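Local coordinates for rutinosidase (Aspergillus niger, PDB 6I1A), which hydrolyses rutinosides such as rutin to release the disaccharide rutinose, and by family resemblance may also act on beta-1,3-glucans, at residues 30-35 and 92-97; 37-42 and 343-348; 304-309 and 335-340; 310-315 and 355-360. All coordinates share one frame; numbering follows the deposited sequence.

Contact 1. Residues 30-35 and 92-97; sequences WLEQES and RIPTTY. With EDO (1,2-ethanediol), chain M.
Leu-31 and Thr-95 bring the two backbones to a CA-CA distance of 5.3 Å, but ordered water does the polar joining. One water accepts from Leu-31 N (2.8 Å) and donates to Pro-94 O; a second donates to Leu-31 O (2.7 Å) and accepts from Thr-96 N. Leu-31 thus meets the other segment through water on both its amide and its carbonyl. Its side chain splits the work: CD2 sits over the centre of the Trp-30 ring, while CD1 runs beside CG2 of Thr-95 at 4.1 Å. This is the catalytic-face end of a (β/α)8 barrel, where the loop following strand 22-26 folds over the C-terminal end of the adjacent strand 90-95. The Trp-30 indole slants across Ile-93, its CZ3 resting 4.0 Å from Ile-93 CG2, and helix 113-128 packs on Trp-30 and Leu-31. Glu-32 has CG between the backbone N and the carbonyl carbon (chi1 54°), which lays CG on Pro-94 CB at 3.7 Å; its OE1 accepts from Gly-29 N. Thr-96 CG2 touches both Leu-31 O and, at 3.8 Å, Glu-32 CB.

Contact 2. Residues 37-42 and 343-348; sequences IDSLFW and TGNTSV. With NAG (2-acetamido-2-deoxy-beta-D-glucopyranose), chain G; EDO (1,2-ethanediol), chain M.
Ile-37 and Asp-38 meet Thr-343 and Gly-344 just where helix 39-45 begins, and Asp-38 is the N-cap of that helix. Its OD1 accepts from Phe-41 N at 3.0 Å, a donor that stands well above the carboxylate plane; OD2 has a salt bridge to Arg-70. The tight part of the contact is backbone. Ile-37 O takes two successive amides of the loop following the last barrel strand: Thr-343 N, nearly along the C=O axis at 2.8 Å, and Gly-344 N, in a weak, more bent bond. Gly-344 thereby lies close against the turn into the helix, its CA 4.5 Å from that of Asp-38. Next to it Ser-39 OG accepts from Asn-345 N at 3.0 Å and donates to an ethanediol, probably from the crystallisation liquor, so this hydroxyl is engaged in both directions.

The Thr-343 side is looser and wet. Its side chain runs alongside that of Asp-38, pointing the same way, yet OG1 reaches the helix start through water: one molecule also gives a weak bond to Asp-38 OD2, and another accepts from Leu-40 N. Phe-41 N is thus held by the cap and Leu-40 N by water. Farther along the loop, Asn-345, in an Asn-Thr-Ser sequence, carries an N-linked glycan. The sugar leans over the first helical turn, where its C6 lies 3.6 Å from Leu-40 CA, while Asn-345 ND2 is bonded to its C1 at 1.5 Å.

Contact 3. Residues 304-309 and 335-340; sequences WAIQAT and SSYWTA
Tyr-337 OH is gripped by two partners: it accepts from Ile-306 N at 3.0 Å and is hydrogen-bonded to the carbonyl oxygen of Tyr-357. A tyrosine hydroxyl here links a strand amide to a helical carbonyl, both buried. With CG anti to the backbone N, the ring sets out across the other segment, and its OH also touches Ile-306 CG1 at 3.3 Å. A second bond, close to straight at 172°, runs from Trp-338 N to Trp-304 O. That same oxygen lies over the centre of the Tyr-337 ring, 3.7 Å above its plane, so one carbonyl serves as acceptor and as cover for an aromatic face.

The two rings themselves form a T-shaped pair. Tyr-337 presents its edge to the face of Trp-304, the planes are 78° apart, and Tyr-337 CD1 comes within 3.5 Å of Trp-304 CE2. Trp-304 NE1 is satisfied in the plane of the indole by a water at 2.9 Å, which passes the bond on to Ser-335 OG; this buried water bridges side chains that do not bond directly. Beyond Trp-338 the chain turns through a cis peptide to Thr-339, a non-proline cis bond like that found at the end of the eighth strand in many clan GH-A glycosidases.

Strands 299-308 and 334-337 are the seventh and eighth of the barrel, and their segments cross at -53°. The connecting helix 317-331 packs outside them, with Leu-325 and Trp-328 against Trp-304 and Ser-335, while strand 22-26 flanks 334-337 on its other side and closes the barrel.

Contact 4. Residues 310-315 and 355-360; sequences YNNTLA and KDYWCY. With EDO (1,2-ethanediol), chain L.
Leu-314 supplies most of the apolar contact, its CD2 touching Asp-356 CB at 3.5 Å and Tyr-357 CZ at 3.7 Å. The leucine and tyrosine side chains cross at about a right angle, whereas the backbones stay well apart, 7.4 Å between the CA atoms of Leu-314 and Asp-356. This is packing between the loop after the seventh barrel strand and the short helix 355-358 that follows the last barrel strand.

Van der Waals contact with polar groups comes next. The hydroxyl end of Tyr-357 lodges against the loop, OH lying 3.4 Å from Asn-312 CB and 3.3 Å from Thr-313 C, but its hydrogen bond goes to Gln-351 O. Over one face of the ring hangs Asn-312 OD1, 4.1 Å above the plane and toward the rim, with the amide turned 58° from the ring. Thr-313 O meets the edge near CE2.

Hydrogen bonds to third parties fix these groups. Ala-308 N donates to Asn-312 OD1 and Ala-349 O accepts from ND2, which sets the amide's orientation. Arg-317 bonds both Leu-314 O and Asp-356 O, joining the two segments at one remove. The interface therefore relies on shape for direct contact and on shared neighbours for its polar ties.

Contacts 1 and 3 are wholly buried and lie at the barrel, contact 3 between two strands and contact 1 between a strand and a loop; contacts 2 and 4 lie farther out, about 19 and 20 Å from the chain centre to theirs. The chemistry shifts accordingly: ordered water at contact 1, ring packing and direct hydrogen bonds at contact 3; backbone bonds with solvent and a glycan at contact 2, van der Waals packing with polar ties through neighbours at contact 4. Trp-338 of contact 3 touches Glu-32, Glu-34 and Pro-94 of contact 1 as well as Ile-37 of contact 2. Contacts 3 and 4 adjoin through the Gln-307 to Trp-358 bond, while Val-348 of contact 2 packs on Asn-312 and Tyr-357.

Contact 1. Residues 30-35 and 92-97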
# COMPACT_ATOMS: atom_id res chain seq x y z
N TRP A 30 -12.48 24.09 -12.64
CA TRP A 30 -13.50 25.01 -13.22
C TRP A 30 -14.03 25.91 -12.11
O TRP A 30 -13.77 27.14 -12.13
CB TRP A 30 -14.59 24.22 -13.90
CG TRP A 30 -15.74 25.04 -14.41
CD1 TRP A 30 -15.71 26.29 -15.00
CD2 TRP A 30 -17.11 24.64 -14.42
NE1 TRP A 30 -16.97 26.68 -15.36
CE2 TRP A 30 -17.86 25.69 -15.02
CE3 TRP A 30 -17.80 23.52 -13.98
CZ2 TRP A 30 -19.24 25.58 -15.18
CZ3 TRP A 30 -19.15 23.46 -14.12
CH2 TRP A 30 -19.88 24.45 -14.74
N LEU A 31 -14.71 25.32 -11.14
CA LEU A 31 -15.24 26.04 -9.97
C LEU A 31 -14.31 25.94 -8.75
O LEU A 31 -14.56 26.63 -7.76
CB LEU A 31 -16.66 25.55 -9.66
CG LEU A 31 -17.62 25.62 -10.83
CD1 LEU A 31 -19.02 25.12 -10.46
CD2 LEU A 31 -17.69 27.05 -11.42
N GLU A 32 -13.25 25.14 -8.83
CA GLU A 32 -12.17 25.10 -7.85
C GLU A 32 -10.86 25.10 -8.62
O GLU A 32 -10.82 24.40 -9.67
CB GLU A 32 -12.32 23.87 -6.95
CG GLU A 32 -12.42 22.51 -7.64
CD GLU A 32 -11.14 21.84 -8.06
OE1 GLU A 32 -11.15 21.17 -9.09
OE2 GLU A 32 -10.15 21.91 -7.28
N GLN A 33 -9.86 25.78 -8.13
CA GLN A 33 -8.64 26.04 -8.97
C GLN A 33 -7.47 25.26 -8.37
O GLN A 33 -7.30 25.21 -7.14
CB GLN A 33 -8.30 27.54 -8.99
CG GLN A 33 -9.50 28.42 -9.31
CD GLN A 33 -10.24 28.01 -10.54
OE1 GLN A 33 -9.68 27.55 -11.57
NE2 GLN A 33 -11.56 28.17 -10.52
N GLU A 34 -6.61 24.72 -9.27
CA GLU A 34 -5.39 24.03 -8.86
C GLU A 34 -4.26 24.35 -9.86
O GLU A 34 -4.53 24.38 -11.04
CB GLU A 34 -5.60 22.51 -8.84
CG GLU A 34 -6.76 22.07 -7.94
CD GLU A 34 -7.06 20.58 -7.99
OE1 GLU A 34 -6.06 19.80 -8.15
OE2 GLU A 34 -8.23 20.22 -7.95
N SER A 35 -3.06 24.45 -9.34
CA SER A 35 -1.87 24.86 -10.14
C SER A 35 -1.62 23.92 -11.31
O SER A 35 -1.25 24.41 -12.38
CB SER A 35 -0.68 24.96 -9.27
OG SER A 35 -0.23 23.71 -8.76
N ARG A 92 -19.22 14.70 -12.61
CA ARG A 92 -18.88 15.01 -11.21
C ARG A 92 -18.35 16.41 -11.20
O ARG A 92 -17.42 16.76 -11.99
CB ARG A 92 -17.85 14.04 -10.67
CG ARG A 92 -17.42 14.37 -9.25
CD ARG A 92 -16.70 13.23 -8.58
NE ARG A 92 -16.28 13.42 -7.20
CZ ARG A 92 -15.10 13.86 -6.78
NH1 ARG A 92 -14.15 14.26 -7.63
NH2 ARG A 92 -14.85 13.84 -5.46
N ILE A 93 -18.92 17.30 -10.38
CA ILE A 93 -18.64 18.72 -10.39
C ILE A 93 -18.09 19.18 -9.05
O ILE A 93 -18.87 19.44 -8.10
CB ILE A 93 -19.84 19.58 -10.85
CG1 ILE A 93 -20.50 19.03 -12.10
CG2 ILE A 93 -19.37 21.00 -10.99
CD1 ILE A 93 -21.67 19.81 -12.63
N PRO A 94 -16.76 19.28 -8.90
CA PRO A 94 -16.13 19.80 -7.69
C PRO A 94 -16.41 21.29 -7.56
O PRO A 94 -16.23 22.06 -8.50
CB PRO A 94 -14.63 19.52 -7.89
CG PRO A 94 -14.62 18.41 -8.89
CD PRO A 94 -15.76 18.72 -9.83
N THR A 95 -16.85 21.69 -6.36
CA THR A 95 -17.10 23.09 -6.02
C THR A 95 -16.32 23.43 -4.75
O THR A 95 -16.06 22.54 -3.89
CB THR A 95 -18.59 23.34 -5.83
OG1 THR A 95 -19.14 22.66 -4.68
CG2 THR A 95 -19.42 22.96 -7.03
N THR A 96 -15.98 24.71 -4.57
CA THR A 96 -15.52 25.16 -3.25
C THR A 96 -16.75 25.38 -2.36
O THR A 96 -17.84 25.65 -2.86
CB THR A 96 -14.67 26.41 -3.29
OG1 THR A 96 -15.54 27.52 -3.61
CG2 THR A 96 -13.56 26.32 -4.31
N TYR A 97 -16.54 25.37 -1.07
CA TYR A 97 -17.69 25.67 -0.16
C TYR A 97 -18.16 27.11 -0.41
O TYR A 97 -19.31 27.43 -0.06
CB TYR A 97 -17.39 25.44 1.32
CG TYR A 97 -16.30 26.29 1.90
CD1 TYR A 97 -16.54 27.63 2.21
CD2 TYR A 97 -15.01 25.81 2.09
CE1 TYR A 97 -15.57 28.43 2.75
CE2 TYR A 97 -14.01 26.63 2.60
CZ TYR A 97 -14.30 27.94 2.95
OH TYR A 97 -13.31 28.77 3.42
C1 EDO M . 1.95 25.73 -12.79
O1 EDO M . 2.43 26.20 -14.05
C2 EDO M . 1.75 24.26 -12.86
O2 EDO M . 0.96 23.78 -13.92
O HOH W 1 -14.58 22.55 -10.70
O HOH W 2 -16.69 27.08 -6.16

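Contact 2. Residues 37-42 and 343-348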
# COMPACT_ATOMS: atom_id res chain seq x y z
N ILE A 37 -3.59 22.04 -13.24
CA ILE A 37 -4.60 21.78 -14.30
C ILE A 37 -4.43 22.70 -15.52
O ILE A 37 -4.72 22.32 -16.64
CB ILE A 37 -6.02 21.91 -13.69
CG1 ILE A 37 -6.16 20.80 -12.65
CG2 ILE A 37 -7.07 21.85 -14.80
CD1 ILE A 37 -7.46 20.84 -11.84
N ASP A 38 -4.01 23.95 -15.28
CA ASP A 38 -3.91 24.99 -16.35
C ASP A 38 -2.68 25.84 -15.97
O ASP A 38 -2.72 26.69 -15.06
CB ASP A 38 -5.19 25.77 -16.51
CG ASP A 38 -5.21 26.82 -17.60
OD1 ASP A 38 -4.13 27.28 -17.97
OD2 ASP A 38 -6.30 27.19 -18.02
N SER A 39 -1.54 25.58 -16.63
CA SER A 39 -0.26 26.26 -16.29
C SER A 39 -0.33 27.75 -16.67
O SER A 39 0.24 28.51 -15.91
CB SER A 39 0.91 25.58 -17.04
OG SER A 39 0.96 24.20 -16.67
N LEU A 40 -0.96 28.08 -17.79
CA LEU A 40 -0.97 29.51 -18.25
C LEU A 40 -1.79 30.31 -17.23
O LEU A 40 -1.27 31.33 -16.72
CB LEU A 40 -1.58 29.60 -19.63
CG LEU A 40 -1.73 31.02 -20.17
CD1 LEU A 40 -0.41 31.78 -20.08
CD2 LEU A 40 -2.21 30.96 -21.62
N PHE A 41 -2.89 29.73 -16.79
CA PHE A 41 -3.73 30.44 -15.79
C PHE A 41 -2.91 30.67 -14.54
O PHE A 41 -2.92 31.78 -13.96
CB PHE A 41 -5.00 29.62 -15.56
CG PHE A 41 -5.87 30.22 -14.50
CD1 PHE A 41 -6.63 31.33 -14.80
CD2 PHE A 41 -5.95 29.68 -13.23
CE1 PHE A 41 -7.47 31.87 -13.81
CE2 PHE A 41 -6.75 30.24 -12.26
CZ PHE A 41 -7.47 31.38 -12.55
N TRP A 42 -2.35 29.63 -13.96
CA TRP A 42 -1.63 29.69 -12.69
C TRP A 42 -0.43 30.62 -12.79
O TRP A 42 -0.14 31.42 -11.87
CB TRP A 42 -1.22 28.31 -12.17
CG TRP A 42 -1.11 28.30 -10.68
CD1 TRP A 42 -0.04 28.45 -9.88
CD2 TRP A 42 -2.26 28.20 -9.78
NE1 TRP A 42 -0.39 28.40 -8.56
CE2 TRP A 42 -1.77 28.28 -8.49
CE3 TRP A 42 -3.62 27.99 -10.01
CZ2 TRP A 42 -2.59 28.13 -7.37
CZ3 TRP A 42 -4.46 27.87 -8.90
CH2 TRP A 42 -3.93 27.94 -7.62
N THR A 343 -4.76 21.51 -19.34
CA THR A 343 -3.67 22.03 -20.23
C THR A 343 -2.35 22.14 -19.50
O THR A 343 -1.34 22.58 -20.18
CB THR A 343 -4.07 23.33 -20.89
OG1 THR A 343 -4.30 24.23 -19.81
CG2 THR A 343 -5.26 23.13 -21.78
N GLY A 344 -2.22 21.68 -18.27
CA GLY A 344 -1.01 21.70 -17.47
C GLY A 344 0.13 21.01 -18.19
O GLY A 344 -0.07 19.89 -18.68
N ASN A 345 1.29 21.62 -18.20
CA ASN A 345 2.40 21.04 -19.02
C ASN A 345 3.53 20.59 -18.12
O ASN A 345 4.67 20.38 -18.64
CB ASN A 345 2.74 22.06 -20.09
CG ASN A 345 3.30 23.33 -19.50
OD1 ASN A 345 3.64 23.40 -18.34
ND2 ASN A 345 3.42 24.33 -20.32
N THR A 346 3.27 20.25 -16.86
CA THR A 346 4.28 19.64 -15.97
C THR A 346 4.79 18.33 -16.63
O THR A 346 4.00 17.52 -17.14
CB THR A 346 3.72 19.31 -14.58
OG1 THR A 346 3.16 20.51 -14.03
CG2 THR A 346 4.78 18.75 -13.64
N SER A 347 6.12 18.16 -16.67
CA SER A 347 6.71 16.90 -17.19
C SER A 347 6.31 15.65 -16.38
O SER A 347 5.99 15.75 -15.18
CB SER A 347 8.21 17.04 -17.17
OG SER A 347 8.71 16.07 -18.04
N VAL A 348 6.18 14.51 -17.06
CA VAL A 348 5.98 13.20 -16.39
C VAL A 348 7.28 12.39 -16.54
O VAL A 348 7.99 12.63 -17.51
CB VAL A 348 4.75 12.47 -16.95
CG1 VAL A 348 3.50 13.36 -16.84
CG2 VAL A 348 4.99 12.00 -18.38
C1 NAG G . 3.98 25.60 -19.85
C2 NAG G . 5.27 25.93 -20.61
C3 NAG G . 5.73 27.32 -20.22
C4 NAG G . 4.65 28.30 -20.48
C5 NAG G . 3.46 27.85 -19.63
C6 NAG G . 2.25 28.74 -19.69
C7 NAG G . 6.55 23.89 -21.02
C8 NAG G . 6.03 23.93 -22.42
N2 NAG G . 6.30 24.94 -20.20
O3 NAG G . 6.91 27.61 -20.98
O4 NAG G . 5.04 29.64 -20.01
O5 NAG G . 3.07 26.57 -20.18
O6 NAG G . 1.90 28.95 -21.06
O7 NAG G . 7.09 22.87 -20.61
C1 EDO M . 1.95 25.73 -12.79
O1 EDO M . 2.43 26.20 -14.05
C2 EDO M . 1.75 24.26 -12.86
O2 EDO M . 0.96 23.78 -13.92
O HOH W 3 -7.14 24.84 -19.71
O HOH W 4 -1.73 25.83 -19.60

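Contact 3. Residues 304-309 and 335-340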
# COMPACT_ATOMS: atom_id res chain seq x y z
N TRP A 304 -9.91 9.11 -11.04
CA TRP A 304 -8.76 8.29 -11.46
C TRP A 304 -8.14 8.94 -12.67
O TRP A 304 -8.75 9.80 -13.33
CB TRP A 304 -9.17 6.82 -11.74
CG TRP A 304 -9.94 6.66 -13.02
CD1 TRP A 304 -11.18 7.09 -13.35
CD2 TRP A 304 -9.43 5.99 -14.21
NE1 TRP A 304 -11.51 6.69 -14.63
CE2 TRP A 304 -10.45 6.03 -15.18
CE3 TRP A 304 -8.22 5.35 -14.50
CZ2 TRP A 304 -10.29 5.40 -16.42
CZ3 TRP A 304 -8.06 4.73 -15.73
CH2 TRP A 304 -9.10 4.80 -16.65
N ALA A 305 -6.91 8.53 -12.98
CA ALA A 305 -6.20 8.96 -14.18
C ALA A 305 -5.13 7.95 -14.49
O ALA A 305 -4.75 7.20 -13.62
CB ALA A 305 -5.67 10.36 -14.04
N ILE A 306 -4.60 7.99 -15.72
CA ILE A 306 -3.65 6.94 -16.22
C ILE A 306 -2.19 7.30 -16.03
O ILE A 306 -1.35 6.44 -16.40
CB ILE A 306 -3.93 6.59 -17.69
CG1 ILE A 306 -3.71 7.76 -18.61
CG2 ILE A 306 -5.27 5.96 -17.83
CD1 ILE A 306 -3.56 7.31 -20.08
N GLN A 307 -1.79 8.46 -15.52
CA GLN A 307 -0.36 8.73 -15.33
C GLN A 307 0.23 7.75 -14.34
O GLN A 307 -0.30 7.56 -13.20
CB GLN A 307 -0.10 10.16 -14.89
CG GLN A 307 1.41 10.42 -14.75
CD GLN A 307 1.78 11.76 -14.19
OE1 GLN A 307 1.00 12.73 -14.26
NE2 GLN A 307 2.98 11.86 -13.63
N ALA A 308 1.31 7.07 -14.76
CA ALA A 308 2.12 6.19 -13.89
C ALA A 308 3.28 6.92 -13.22
O ALA A 308 3.61 8.07 -13.57
CB ALA A 308 2.61 5.05 -14.74
N THR A 309 3.90 6.29 -12.23
CA THR A 309 5.03 6.89 -11.51
C THR A 309 6.27 6.90 -12.40
O THR A 309 7.00 7.91 -12.40
CB THR A 309 5.26 6.16 -10.19
OG1 THR A 309 4.10 6.31 -9.35
CG2 THR A 309 6.47 6.73 -9.47
N SER A 335 -17.12 4.93 -13.20
CA SER A 335 -16.03 5.82 -12.82
C SER A 335 -16.22 7.19 -13.46
O SER A 335 -16.93 7.32 -14.46
CB SER A 335 -14.68 5.22 -13.18
OG SER A 335 -14.60 5.02 -14.61
N SER A 336 -15.48 8.15 -12.93
CA SER A 336 -15.38 9.48 -13.55
C SER A 336 -13.94 9.93 -13.58
O SER A 336 -13.26 10.01 -12.56
CB SER A 336 -16.29 10.56 -12.92
OG SER A 336 -16.24 10.61 -11.53
N TYR A 337 -13.43 10.20 -14.78
CA TYR A 337 -12.01 10.52 -15.02
C TYR A 337 -11.71 11.92 -14.54
O TYR A 337 -12.53 12.84 -14.66
CB TYR A 337 -11.74 10.41 -16.53
CG TYR A 337 -10.29 10.24 -16.87
CD1 TYR A 337 -9.73 8.99 -16.89
CD2 TYR A 337 -9.47 11.32 -17.12
CE1 TYR A 337 -8.40 8.81 -17.19
CE2 TYR A 337 -8.09 11.16 -17.36
CZ TYR A 337 -7.58 9.88 -17.37
OH TYR A 337 -6.23 9.69 -17.61
N TRP A 338 -10.49 12.10 -14.04
CA TRP A 338 -9.95 13.44 -13.71
C TRP A 338 -9.03 13.80 -14.86
O TRP A 338 -7.93 13.24 -14.90
CB TRP A 338 -9.20 13.46 -12.38
CG TRP A 338 -8.87 14.86 -11.94
CD1 TRP A 338 -7.82 15.66 -12.28
CD2 TRP A 338 -9.75 15.68 -11.13
NE1 TRP A 338 -7.96 16.89 -11.69
CE2 TRP A 338 -9.14 16.93 -10.99
CE3 TRP A 338 -10.96 15.44 -10.46
CZ2 TRP A 338 -9.68 17.96 -10.22
CZ3 TRP A 338 -11.51 16.47 -9.72
CH2 TRP A 338 -10.88 17.69 -9.59
N THR A 339 -9.38 14.72 -15.75
CA THR A 339 -10.55 15.62 -15.74
C THR A 339 -10.92 15.96 -17.17
O THR A 339 -10.18 15.60 -18.15
CB THR A 339 -10.20 16.83 -14.89
OG1 THR A 339 -11.33 17.71 -14.79
CG2 THR A 339 -9.02 17.63 -15.39
N ALA A 340 -12.04 16.65 -17.39
CA ALA A 340 -12.53 16.94 -18.74
C ALA A 340 -11.50 17.75 -19.54
O ALA A 340 -11.26 17.37 -20.73
CB ALA A 340 -13.82 17.71 -18.64
O HOH W 5 -13.98 7.35 -15.98

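Contact 4. Residues 310-315 and 355-360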
# COMPACT_ATOMS: atom_id res chain seq x y z
N TYR A 310 6.45 5.85 -13.17
CA TYR A 310 7.64 5.73 -14.05
C TYR A 310 7.20 5.38 -15.46
O TYR A 310 6.14 4.85 -15.74
CB TYR A 310 8.51 4.58 -13.52
CG TYR A 310 9.01 4.71 -12.13
CD1 TYR A 310 10.07 5.57 -11.83
CD2 TYR A 310 8.38 4.12 -11.04
CE1 TYR A 310 10.54 5.74 -10.53
CE2 TYR A 310 8.85 4.28 -9.74
CZ TYR A 310 9.92 5.12 -9.47
OH TYR A 310 10.38 5.24 -8.17
N ASN A 311 8.11 5.65 -16.41
CA ASN A 311 8.01 5.09 -17.78
C ASN A 311 6.60 5.26 -18.34
O ASN A 311 5.99 4.30 -18.82
CB ASN A 311 8.38 3.60 -17.80
CG ASN A 311 9.81 3.35 -17.40
OD1 ASN A 311 10.62 4.26 -17.38
ND2 ASN A 311 10.11 2.13 -17.01
N ASN A 312 6.16 6.51 -18.37
CA ASN A 312 4.93 6.85 -19.10
C ASN A 312 5.17 6.79 -20.59
O ASN A 312 6.20 7.36 -21.06
CB ASN A 312 4.38 8.22 -18.71
CG ASN A 312 3.76 8.19 -17.30
OD1 ASN A 312 2.61 7.76 -17.18
ND2 ASN A 312 4.51 8.64 -16.30
N THR A 313 4.26 6.18 -21.28
CA THR A 313 4.28 6.19 -22.76
C THR A 313 2.95 6.65 -23.31
O THR A 313 1.84 6.23 -22.89
CB THR A 313 4.69 4.82 -23.29
OG1 THR A 313 3.65 3.87 -23.11
CG2 THR A 313 5.86 4.17 -22.59
N LEU A 314 3.07 7.47 -24.33
CA LEU A 314 1.88 7.92 -25.04
C LEU A 314 1.16 6.83 -25.79
O LEU A 314 -0.04 6.91 -26.07
CB LEU A 314 2.30 9.08 -25.95
CG LEU A 314 2.91 10.29 -25.23
CD1 LEU A 314 3.57 11.24 -26.21
CD2 LEU A 314 1.85 11.02 -24.47
N ALA A 315 1.95 5.83 -26.26
CA ALA A 315 1.42 4.77 -27.11
C ALA A 315 0.35 3.93 -26.38
O ALA A 315 -0.49 3.36 -27.07
CB ALA A 315 2.58 3.89 -27.58
N LYS A 355 -0.71 17.17 -19.54
CA LYS A 355 -1.84 17.33 -20.44
C LYS A 355 -2.06 16.16 -21.39
O LYS A 355 -3.17 15.96 -21.84
CB LYS A 355 -1.80 18.66 -21.19
CG LYS A 355 -0.64 18.80 -22.16
CD LYS A 355 -0.63 20.11 -22.91
CE LYS A 355 0.61 20.26 -23.77
NZ LYS A 355 0.87 19.03 -24.57
N ASP A 356 -1.02 15.37 -21.68
CA ASP A 356 -1.19 14.19 -22.55
C ASP A 356 -1.94 13.04 -21.85
O ASP A 356 -2.48 12.20 -22.56
CB ASP A 356 0.21 13.70 -22.99
CG ASP A 356 0.97 14.73 -23.84
OD1 ASP A 356 0.33 15.34 -24.69
OD2 ASP A 356 2.14 14.91 -23.57
N TYR A 357 -1.98 13.01 -20.51
CA TYR A 357 -2.51 11.87 -19.74
C TYR A 357 -3.74 12.28 -18.92
O TYR A 357 -4.43 11.36 -18.50
CB TYR A 357 -1.46 11.30 -18.79
CG TYR A 357 -0.22 10.81 -19.55
CD1 TYR A 357 0.84 11.67 -19.80
CD2 TYR A 357 -0.15 9.50 -20.02
CE1 TYR A 357 1.97 11.21 -20.48
CE2 TYR A 357 0.96 9.04 -20.72
CZ TYR A 357 1.99 9.91 -20.93
OH TYR A 357 3.10 9.42 -21.61
N TRP A 358 -4.00 13.56 -18.71
CA TRP A 358 -5.07 14.04 -17.77
C TRP A 358 -6.22 14.76 -18.48
O TRP A 358 -7.13 15.20 -17.75
CB TRP A 358 -4.45 14.92 -16.70
CG TRP A 358 -3.53 14.25 -15.76
CD1 TRP A 358 -2.23 13.94 -15.98
CD2 TRP A 358 -3.82 13.83 -14.42
NE1 TRP A 358 -1.69 13.36 -14.86
CE2 TRP A 358 -2.67 13.26 -13.87
CE3 TRP A 358 -5.00 13.85 -13.65
CZ2 TRP A 358 -2.62 12.76 -12.57
CZ3 TRP A 358 -4.95 13.36 -12.37
CH2 TRP A 358 -3.79 12.83 -11.81
N CYS A 359 -6.23 14.88 -19.81
CA CYS A 359 -7.28 15.62 -20.54
C CYS A 359 -8.22 14.67 -21.22
O CYS A 359 -7.88 14.06 -22.27
CB CYS A 359 -6.66 16.58 -21.53
SG CYS A 359 -7.94 17.60 -22.29
N TYR A 360 -9.39 14.45 -20.68
CA TYR A 360 -10.32 13.49 -21.26
C TYR A 360 -10.79 13.91 -22.66
O TYR A 360 -11.04 13.08 -23.50
CB TYR A 360 -11.52 13.26 -20.35
CG TYR A 360 -12.21 11.95 -20.56
CD1 TYR A 360 -11.73 10.79 -19.99
CD2 TYR A 360 -13.30 11.82 -21.40
CE1 TYR A 360 -12.37 9.58 -20.14
CE2 TYR A 360 -13.97 10.62 -21.57
CZ TYR A 360 -13.51 9.48 -20.92
OH TYR A 360 -14.14 8.26 -21.05
C1 EDO L . -17.02 7.06 -22.09
O1 EDO L . -16.19 8.05 -22.52
C2 EDO L . -16.78 5.75 -22.69
O2 EDO L . -17.60 4.77 -22.01